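Long-range contact in TRAP-type C4-dicarboxylate:H+ symport system substrate-binding component DctP (Shewanella oneidensis, PDB 4MX6), which probably captures C4-dicarboxylates such as succinate in the periplasm and delivers them to a TRAP-type proton symporter: residues 102-115 with 130-143. Residues are numbered along the deposited sequence; the frame is centred on the assembly and turned at random.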
ATOM      1  N   LEU A 102       3.256   0.007  -2.953  1.00  5.75           N
ATOM      2  CA  LEU A 102       4.195  -0.692  -3.816  1.00  5.81           C
ATOM      3  C   LEU A 102       3.580  -1.007  -5.184  1.00  6.61           C
ATOM      4  O   LEU A 102       4.323  -1.264  -6.124  1.00  7.50           O
ATOM      5  CB  LEU A 102       4.704  -1.963  -3.116  1.00  6.43           C
ATOM      6  CG  LEU A 102       5.526  -1.667  -1.854  1.00  6.67           C
ATOM      7  CD1 LEU A 102       5.660  -2.881  -0.974  1.00  6.81           C
ATOM      8  CD2 LEU A 102       6.907  -1.137  -2.212  1.00  7.80           C
ATOM      9  N   SER A 103       2.244  -1.017  -5.271  1.00  6.67           N
ATOM     10  CA  SER A 103       1.517  -1.284  -6.502  1.00  7.16           C
ATOM     11  C   SER A 103       1.569  -0.149  -7.515  1.00  7.42           C
ATOM     12  O   SER A 103       1.143  -0.326  -8.653  1.00  9.52           O
ATOM     13  CB  SER A 103       0.033  -1.505  -6.190  1.00  8.00           C
ATOM     14  OG  SER A 103      -0.157  -2.375  -5.094  1.00  8.71           O
ATOM     15  N   LYS A 104       2.060   1.021  -7.116  1.00  6.63           N
ATOM     16  CA  LYS A 104       1.842   2.242  -7.897  1.00  7.22           C
ATOM     17  C   LYS A 104       3.098   2.767  -8.592  1.00  7.63           C
ATOM     18  O   LYS A 104       3.186   3.945  -8.928  1.00  9.03           O
ATOM     19  CB  LYS A 104       1.202   3.329  -7.004  1.00  7.23           C
ATOM     20  CG  LYS A 104      -0.228   2.967  -6.566  1.00  6.83           C
ATOM     21  CD  LYS A 104      -0.822   3.941  -5.572  1.00  7.30           C
ATOM     22  CE  LYS A 104      -2.199   3.470  -5.112  1.00  6.83           C
ATOM     23  NZ  LYS A 104      -2.729   4.273  -3.978  1.00  6.96           N
ATOM     24  N   PHE A 105       4.068   1.884  -8.817  1.00  8.13           N
ATOM     25  CA  PHE A 105       5.367   2.282  -9.355  1.00  8.78           C
ATOM     26  C   PHE A 105       5.649   1.819 -10.787  1.00  9.62           C
ATOM     27  O   PHE A 105       6.770   1.994 -11.269  1.00 10.28           O
ATOM     28  CB  PHE A 105       6.472   1.782  -8.423  1.00  8.41           C
ATOM     29  CG  PHE A 105       6.565   2.547  -7.123  1.00  7.75           C
ATOM     30  CD1 PHE A 105       7.181   3.783  -7.078  1.00  8.62           C
ATOM     31  CD2 PHE A 105       6.064   2.024  -5.943  1.00  7.88           C
ATOM     32  CE1 PHE A 105       7.296   4.488  -5.884  1.00  8.72           C
ATOM     33  CE2 PHE A 105       6.174   2.732  -4.750  1.00  7.48           C
ATOM     34  CZ  PHE A 105       6.806   3.953  -4.726  1.00  8.55           C
ATOM     35  N   GLU A 106       4.660   1.256 -11.478  1.00 10.87           N
ATOM     36  CA  GLU A 106       4.896   0.633 -12.784  1.00 12.53           C
ATOM     37  C   GLU A 106       5.447   1.569 -13.857  1.00 14.06           C
ATOM     38  O   GLU A 106       6.065   1.109 -14.816  1.00 15.37           O
ATOM     39  CB  GLU A 106       3.634  -0.072 -13.305  1.00 14.01           C
ATOM     40  CG  GLU A 106       3.315  -1.326 -12.504  1.00 15.70           C
ATOM     41  CD  GLU A 106       2.030  -2.047 -12.922  1.00 17.23           C
ATOM     42  OE1 GLU A 106       1.274  -1.497 -13.752  1.00 17.29           O
ATOM     43  OE2 GLU A 106       1.767  -3.170 -12.397  1.00 18.57           O
ATOM     44  N   ARG A 107       5.206   2.866 -13.737  1.00 14.06           N
ATOM     45  CA  ARG A 107       5.765   3.783 -14.717  1.00 15.80           C
ATOM     46  C   ARG A 107       7.273   3.917 -14.578  1.00 16.02           C
ATOM     47  O   ARG A 107       7.930   4.390 -15.497  1.00 18.03           O
ATOM     48  CB  ARG A 107       5.143   5.166 -14.618  1.00 19.76           C
ATOM     49  CG  ARG A 107       5.722   6.091 -15.674  1.00 25.20           C
ATOM     50  CD  ARG A 107       4.968   7.377 -15.782  1.00 29.79           C
ATOM     51  NE  ARG A 107       4.951   8.065 -14.505  1.00 33.01           N
ATOM     52  CZ  ARG A 107       4.181   9.108 -14.227  1.00 34.64           C
ATOM     53  NH1 ARG A 107       3.355   9.585 -15.149  1.00 35.67           N
ATOM     54  NH2 ARG A 107       4.237   9.666 -13.025  1.00 34.06           N
ATOM     55  N   TYR A 108       7.812   3.510 -13.434  1.00 14.04           N
ATOM     56  CA  TYR A 108       9.231   3.711 -13.130  1.00 13.27           C
ATOM     57  C   TYR A 108      10.040   2.413 -13.038  1.00 13.35           C
ATOM     58  O   TYR A 108      11.238   2.414 -13.304  1.00 14.46           O
ATOM     59  CB  TYR A 108       9.379   4.555 -11.856  1.00 13.17           C
ATOM     60  CG  TYR A 108       8.752   5.913 -12.020  1.00 13.78           C
ATOM     61  CD1 TYR A 108       9.425   6.934 -12.675  1.00 14.73           C
ATOM     62  CD2 TYR A 108       7.477   6.173 -11.551  1.00 13.80           C
ATOM     63  CE1 TYR A 108       8.840   8.174 -12.856  1.00 15.80           C
ATOM     64  CE2 TYR A 108       6.888   7.401 -11.725  1.00 14.54           C
ATOM     65  CZ  TYR A 108       7.571   8.405 -12.373  1.00 15.80           C
ATOM     66  OH  TYR A 108       6.965   9.639 -12.537  1.00 17.34           O
ATOM     67  N   THR A 109       9.386   1.317 -12.664  1.00 12.63           N
ATOM     68  CA  THR A 109      10.017  -0.005 -12.669  1.00 12.43           C
ATOM     69  C   THR A 109       8.931  -1.063 -12.756  1.00 12.46           C
ATOM     70  O   THR A 109       7.808  -0.813 -12.333  1.00 13.12           O
ATOM     71  CB  THR A 109      10.880  -0.270 -11.404  1.00 12.09           C
ATOM     72  OG1 THR A 109      11.493  -1.559 -11.498  1.00 13.11           O
ATOM     73  CG2 THR A 109      10.057  -0.229 -10.123  1.00 11.75           C
ATOM     74  N   LYS A 110       9.267  -2.235 -13.294  1.00 13.12           N
ATOM     75  CA  LYS A 110       8.361  -3.379 -13.260  1.00 14.11           C
ATOM     76  C   LYS A 110       8.730  -4.344 -12.132  1.00 12.13           C
ATOM     77  O   LYS A 110       8.045  -5.336 -11.898  1.00 12.46           O
ATOM     78  CB  LYS A 110       8.393  -4.123 -14.593  1.00 16.88           C
ATOM     79  CG  LYS A 110       8.007  -3.275 -15.784  1.00 19.36           C
ATOM     80  CD  LYS A 110       6.565  -2.807 -15.717  1.00 21.17           C
ATOM     81  CE  LYS A 110       6.233  -1.997 -16.956  1.00 23.63           C
ATOM     82  NZ  LYS A 110       4.789  -1.989 -17.247  1.00 25.46           N
ATOM     83  N   ARG A 111       9.819  -4.064 -11.431  1.00 11.60           N
ATOM     84  CA  ARG A 111      10.325  -5.013 -10.447  1.00 12.09           C
ATOM     85  C   ARG A 111       9.452  -5.112  -9.192  1.00 10.72           C
ATOM     86  O   ARG A 111       9.367  -6.187  -8.574  1.00 11.45           O
ATOM     87  CB  ARG A 111      11.760  -4.659 -10.071  1.00 13.08           C
ATOM     88  CG  ARG A 111      12.755  -4.927 -11.203  1.00 14.46           C
ATOM     89  CD  ARG A 111      14.138  -4.354 -10.902  1.00 15.13           C
ATOM     90  NE  ARG A 111      14.705  -4.912  -9.677  1.00 15.15           N
ATOM     91  CZ  ARG A 111      15.799  -4.454  -9.078  1.00 15.41           C
ATOM     92  NH1 ARG A 111      16.432  -3.405  -9.571  1.00 15.50           N
ATOM     93  NH2 ARG A 111      16.235  -5.022  -7.959  1.00 15.74           N
ATOM     94  N   LEU A 112       8.781  -4.018  -8.820  1.00  8.40           N
ATOM     95  CA  LEU A 112       7.967  -4.005  -7.604  1.00  8.09           C
ATOM     96  C   LEU A 112       6.647  -4.756  -7.766  1.00  8.17           C
ATOM     97  O   LEU A 112       5.957  -5.001  -6.773  1.00  8.14           O
ATOM     98  CB  LEU A 112       7.742  -2.571  -7.103  1.00  8.27           C
ATOM     99  CG  LEU A 112       9.027  -1.914  -6.582  1.00  8.76           C
ATOM    100  CD1 LEU A 112       8.848  -0.421  -6.410  1.00 10.28           C
ATOM    101  CD2 LEU A 112       9.451  -2.544  -5.267  1.00  9.17           C
ATOM    102  N   GLN A 113       6.329  -5.149  -9.002  1.00  8.72           N
ATOM    103  CA  GLN A 113       5.130  -5.929  -9.290  1.00  9.05           C
ATOM    104  C   GLN A 113       5.052  -7.203  -8.461  1.00  8.51           C
ATOM    105  O   GLN A 113       3.964  -7.719  -8.214  1.00  8.50           O
ATOM    106  CB  GLN A 113       5.066  -6.275 -10.785  1.00 10.22           C
ATOM    107  CG  GLN A 113       4.727  -5.082 -11.636  1.00 11.03           C
ATOM    108  CD  GLN A 113       4.512  -5.421 -13.091  1.00 11.54           C
ATOM    109  OE1 GLN A 113       3.560  -4.943 -13.708  1.00 11.85           O
ATOM    110  NE2 GLN A 113       5.390  -6.238 -13.660  1.00 13.37           N
ATOM    111  N   VAL A 114       6.204  -7.736  -8.055  1.00  8.48           N
ATOM    112  CA  VAL A 114       6.227  -8.926  -7.218  1.00  9.00           C
ATOM    113  C   VAL A 114       5.320  -8.773  -5.991  1.00  8.28           C
ATOM    114  O   VAL A 114       4.649  -9.723  -5.592  1.00  8.25           O
ATOM    115  CB  VAL A 114       7.669  -9.309  -6.819  1.00 10.49           C
ATOM    116  CG1 VAL A 114       8.336  -8.239  -5.965  1.00 11.01           C
ATOM    117  CG2 VAL A 114       7.674 -10.668  -6.114  1.00 12.40           C
ATOM    118  N   PHE A 115       5.292  -7.581  -5.406  1.00  7.61           N
ATOM    119  CA  PHE A 115       4.522  -7.365  -4.196  1.00  7.40           C
ATOM    120  C   PHE A 115       3.013  -7.507  -4.384  1.00  7.73           C
ATOM    121  O   PHE A 115       2.296  -7.714  -3.409  1.00  8.79           O
ATOM    122  CB  PHE A 115       4.845  -5.992  -3.605  1.00  7.27           C
ATOM    123  CG  PHE A 115       6.156  -5.937  -2.866  1.00  7.56           C
ATOM    124  CD1 PHE A 115       6.284  -6.526  -1.615  1.00  7.56           C
ATOM    125  CD2 PHE A 115       7.246  -5.260  -3.406  1.00  7.90           C
ATOM    126  CE1 PHE A 115       7.475  -6.449  -0.926  1.00  7.52           C
ATOM    127  CE2 PHE A 115       8.441  -5.181  -2.714  1.00  8.14           C
ATOM    128  CZ  PHE A 115       8.553  -5.777  -1.470  1.00  8.34           C
ATOM    129  N   PHE A 130      10.860 -10.776   3.525  1.00  8.19           N
ATOM    130  CA  PHE A 130      11.239 -10.541   2.134  1.00  8.28           C
ATOM    131  C   PHE A 130      11.811  -9.128   1.962  1.00  7.71           C
ATOM    132  O   PHE A 130      12.853  -8.936   1.348  1.00  8.67           O
ATOM    133  CB  PHE A 130      10.060 -10.760   1.198  1.00  8.21           C
ATOM    134  CG  PHE A 130      10.370 -10.451  -0.233  1.00  8.02           C
ATOM    135  CD1 PHE A 130      11.134 -11.314  -1.001  1.00  8.45           C
ATOM    136  CD2 PHE A 130       9.917  -9.281  -0.814  1.00  8.59           C
ATOM    137  CE1 PHE A 130      11.413 -11.015  -2.330  1.00  9.36           C
ATOM    138  CE2 PHE A 130      10.210  -8.973  -2.132  1.00  9.12           C
ATOM    139  CZ  PHE A 130      10.951  -9.843  -2.894  1.00  9.85           C
ATOM    140  N   GLN A 131      11.134  -8.137   2.527  1.00  7.12           N
ATOM    141  CA  GLN A 131      11.594  -6.753   2.437  1.00  7.29           C
ATOM    142  C   GLN A 131      12.986  -6.538   3.015  1.00  7.43           C
ATOM    143  O   GLN A 131      13.761  -5.750   2.481  1.00  8.05           O
ATOM    144  CB  GLN A 131      10.609  -5.821   3.132  1.00  6.76           C
ATOM    145  CG  GLN A 131       9.348  -5.583   2.301  1.00  7.15           C
ATOM    146  CD  GLN A 131       8.237  -4.911   3.087  1.00  6.87           C
ATOM    147  OE1 GLN A 131       8.300  -4.776   4.314  1.00  7.82           O
ATOM    148  NE2 GLN A 131       7.196  -4.503   2.386  1.00  6.79           N
ATOM    149  N   GLN A 132      13.288  -7.214   4.125  1.00  7.80           N
ATOM    150  CA  GLN A 132      14.560  -7.036   4.822  1.00  8.39           C
ATOM    151  C   GLN A 132      15.675  -7.917   4.263  1.00  9.27           C
ATOM    152  O   GLN A 132      16.842  -7.710   4.593  1.00 10.28           O
ATOM    153  CB  GLN A 132      14.385  -7.288   6.322  1.00  9.47           C
ATOM    154  CG  GLN A 132      13.486  -6.245   6.997  1.00 11.55           C
ATOM    155  CD  GLN A 132      13.974  -4.825   6.761  1.00 14.26           C
ATOM    156  OE1 GLN A 132      15.112  -4.514   7.042  1.00 15.92           O
ATOM    157  NE2 GLN A 132      13.110  -3.964   6.237  1.00 14.82           N
ATOM    158  N   GLY A 133      15.319  -8.891   3.434  1.00  8.79           N
ATOM    159  CA  GLY A 133      16.300  -9.725   2.754  1.00  8.92           C
ATOM    160  C   GLY A 133      16.935  -9.003   1.583  1.00  8.80           C
ATOM    161  O   GLY A 133      16.614  -7.866   1.263  1.00  9.42           O
ATOM    162  N   GLU A 134      17.847  -9.698   0.917  1.00  8.58           N
ATOM    163  CA  GLU A 134      18.657  -9.074  -0.105  1.00 10.34           C
ATOM    164  C   GLU A 134      17.820  -8.609  -1.298  1.00  9.97           C
ATOM    165  O   GLU A 134      18.049  -7.510  -1.830  1.00 10.30           O
ATOM    166  CB  GLU A 134      19.737 -10.049  -0.559  1.00 13.08           C
ATOM    167  CG  GLU A 134      20.666  -9.491  -1.607  1.00 16.57           C
ATOM    168  CD  GLU A 134      21.458  -8.280  -1.131  1.00 19.28           C
ATOM    169  OE1 GLU A 134      21.669  -8.105   0.096  1.00 19.39           O
ATOM    170  OE2 GLU A 134      21.862  -7.489  -2.005  1.00 21.06           O
ATOM    171  N   ALA A 135      16.861  -9.426  -1.730  1.00  9.85           N
ATOM    172  CA  ALA A 135      16.036  -9.035  -2.866  1.00  9.91           C
ATOM    173  C   ALA A 135      15.186  -7.813  -2.525  1.00  9.68           C
ATOM    174  O   ALA A 135      15.032  -6.910  -3.335  1.00 10.20           O
ATOM    175  CB  ALA A 135      15.141 -10.191  -3.320  1.00 11.69           C
ATOM    176  N   GLY A 136      14.627  -7.802  -1.325  1.00  9.49           N
ATOM    177  CA  GLY A 136      13.817  -6.684  -0.876  1.00  9.29           C
ATOM    178  C   GLY A 136      14.625  -5.408  -0.729  1.00  9.05           C
ATOM    179  O   GLY A 136      14.169  -4.319  -1.087  1.00  9.48           O
ATOM    180  N   GLN A 137      15.830  -5.531  -0.194  1.00  9.03           N
ATOM    181  CA  GLN A 137      16.647  -4.342  -0.006  1.00  8.79           C
ATOM    182  C   GLN A 137      17.072  -3.775  -1.352  1.00  9.10           C
ATOM    183  O   GLN A 137      17.086  -2.562  -1.550  1.00 10.54           O
ATOM    184  CB  GLN A 137      17.847  -4.641   0.899  1.00  9.75           C
ATOM    185  CG  GLN A 137      17.441  -4.883   2.341  1.00 10.76           C
ATOM    186  CD  GLN A 137      16.880  -3.627   2.970  1.00 11.15           C
ATOM    187  OE1 GLN A 137      17.618  -2.672   3.224  1.00 12.61           O
ATOM    188  NE2 GLN A 137      15.580  -3.608   3.210  1.00 10.62           N
ATOM    189  N   ALA A 138      17.411  -4.649  -2.293  1.00  9.53           N
ATOM    190  CA  ALA A 138      17.797  -4.193  -3.621  1.00 10.33           C
ATOM    191  C   ALA A 138      16.647  -3.436  -4.303  1.00  9.44           C
ATOM    192  O   ALA A 138      16.883  -2.486  -5.038  1.00 10.05           O
ATOM    193  CB  ALA A 138      18.266  -5.356  -4.476  1.00 10.98           C
ATOM    194  N   LEU A 139      15.412  -3.846  -4.047  1.00  9.46           N
ATOM    195  CA  LEU A 139      14.260  -3.203  -4.660  1.00  9.55           C
ATOM    196  C   LEU A 139      14.121  -1.730  -4.242  1.00  9.09           C
ATOM    197  O   LEU A 139      13.527  -0.942  -4.969  1.00  9.48           O
ATOM    198  CB  LEU A 139      12.980  -3.995  -4.356  1.00  9.83           C
ATOM    199  CG  LEU A 139      12.802  -5.263  -5.200  1.00 10.22           C
ATOM    200  CD1 LEU A 139      11.748  -6.166  -4.640  1.00 10.66           C
ATOM    201  CD2 LEU A 139      12.442  -4.918  -6.634  1.00 10.63           C
ATOM    202  N   LEU A 140      14.687  -1.353  -3.098  1.00  9.56           N
ATOM    203  CA  LEU A 140      14.649   0.051  -2.678  1.00  9.45           C
ATOM    204  C   LEU A 140      15.395   0.951  -3.664  1.00  9.29           C
ATOM    205  O   LEU A 140      15.129   2.162  -3.731  1.00 10.43           O
ATOM    206  CB  LEU A 140      15.232   0.236  -1.273  1.00  9.65           C
ATOM    207  CG  LEU A 140      14.383  -0.330  -0.135  1.00  9.69           C
ATOM    208  CD1 LEU A 140      15.159  -0.395   1.163  1.00 11.11           C
ATOM    209  CD2 LEU A 140      13.122   0.499   0.051  1.00  9.69           C
ATOM    210  N   ASN A 141      16.333   0.366  -4.412  1.00 10.27           N
ATOM    211  CA  ASN A 141      17.132   1.127  -5.370  1.00 10.81           C
ATOM    212  C   ASN A 141      16.697   0.908  -6.813  1.00 10.15           C
ATOM    213  O   ASN A 141      17.382   1.345  -7.730  1.00 11.55           O
ATOM    214  CB  ASN A 141      18.617   0.774  -5.223  1.00 12.65           C
ATOM    215  CG  ASN A 141      19.158   1.131  -3.862  1.00 16.37           C
ATOM    216  OD1 ASN A 141      18.730   2.114  -3.256  1.00 17.98           O
ATOM    217  ND2 ASN A 141      20.103   0.339  -3.368  1.00 18.29           N
ATOM    218  N   SER A 142      15.548   0.272  -7.015  1.00  9.83           N
ATOM    219  CA  SER A 142      15.109  -0.127  -8.345  1.00 10.63           C
ATOM    220  C   SER A 142      14.750   1.037  -9.264  1.00 11.16           C
ATOM    221  O   SER A 142      14.630   0.845 -10.477  1.00 12.37           O
ATOM    222  CB  SER A 142      13.927  -1.097  -8.242  1.00 10.76           C
ATOM    223  OG  SER A 142      12.796  -0.510  -7.615  1.00 10.97           O
ATOM    224  N   MET A 143      14.585   2.235  -8.703  1.00 10.82           N
ATOM    225  CA  MET A 143      14.184   3.400  -9.489  1.00 10.89           C
ATOM    226  C   MET A 143      15.205   4.537  -9.414  1.00 11.71           C
ATOM    227  O   MET A 143      14.941   5.650  -9.866  1.00 11.73           O
ATOM    228  CB  MET A 143      12.814   3.891  -8.999  1.00 10.32           C
ATOM    229  CG  MET A 143      11.712   2.869  -9.185  1.00 10.35           C
ATOM    230  SD  MET A 143      10.179   3.280  -8.341  1.00 10.36           S
ATOM    231  CE  MET A 143      10.649   2.925  -6.650  1.00 10.00           C
TER
HETATM  232  O   HOH W   1      13.706  -1.275 -12.950  1.00 25.85           O
HETATM  233  O   HOH W   2      15.484  -7.495  -6.103  1.00 15.70           O
HETATM  234  O   HOH W   3      18.098  -2.236  -7.558  1.00 19.72           O
HETATM  235  O   HOH W   4      15.952  -1.450 -11.631  1.00 23.86           O
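Leu102 meets Gln131 through its CD1, which lies 4.0 Å from Gln131 NE2; that amide is itself hydrogen-bonded to Asp245 and His155, so the methyl packs on a group already fixed by others. Phe105 comes next, lying roughly perpendicular to Met143. Met143 SD stands 4.3 Å from the centroid of the Phe105 ring and 52° off its normal, an oblique Met-aromatic contact. The bend at the end of the methionine (chi3 -74°) also brings CE beside Phe105 CE1 and within 3.8 Å of Leu112 CD1. Thr109 sets CG2 3.6 Å from Met143 CG, while its OG1, anti to the backbone N, accepts from Arg111 N in an ST turn, the N-H pointing almost straight at it. Arg111 then reaches along the second segment, with Ser142 CB over one face of its guanidinium. No direct hydrogen bond crosses the contact; instead three waters accept from Arg111 and donate to Ala135 O, Ala138 O and Ser142 O. Leu112 and Leu139 lie alongside each other, running opposite ways, CD2 of Leu112 being 3.9 Å from Leu139 CB. Val114 CG1 touches Leu139 CD1 at 4.2 Å, and Phe115 closes the row: the edge of Phe130 points at its face in an offset edge-to-face pair, centroids 5.5 Å apart and planes at 75°. Apolar packing, with waters bridging along Arg111, thus joins the loop before helix 124-132 to the end of that helix, to helix 134-139 and to the type I turn Leu139-Ser142. The same loop carries Lys104, which binds succinate, as part of the ligand site of this TRAP solute-binding protein.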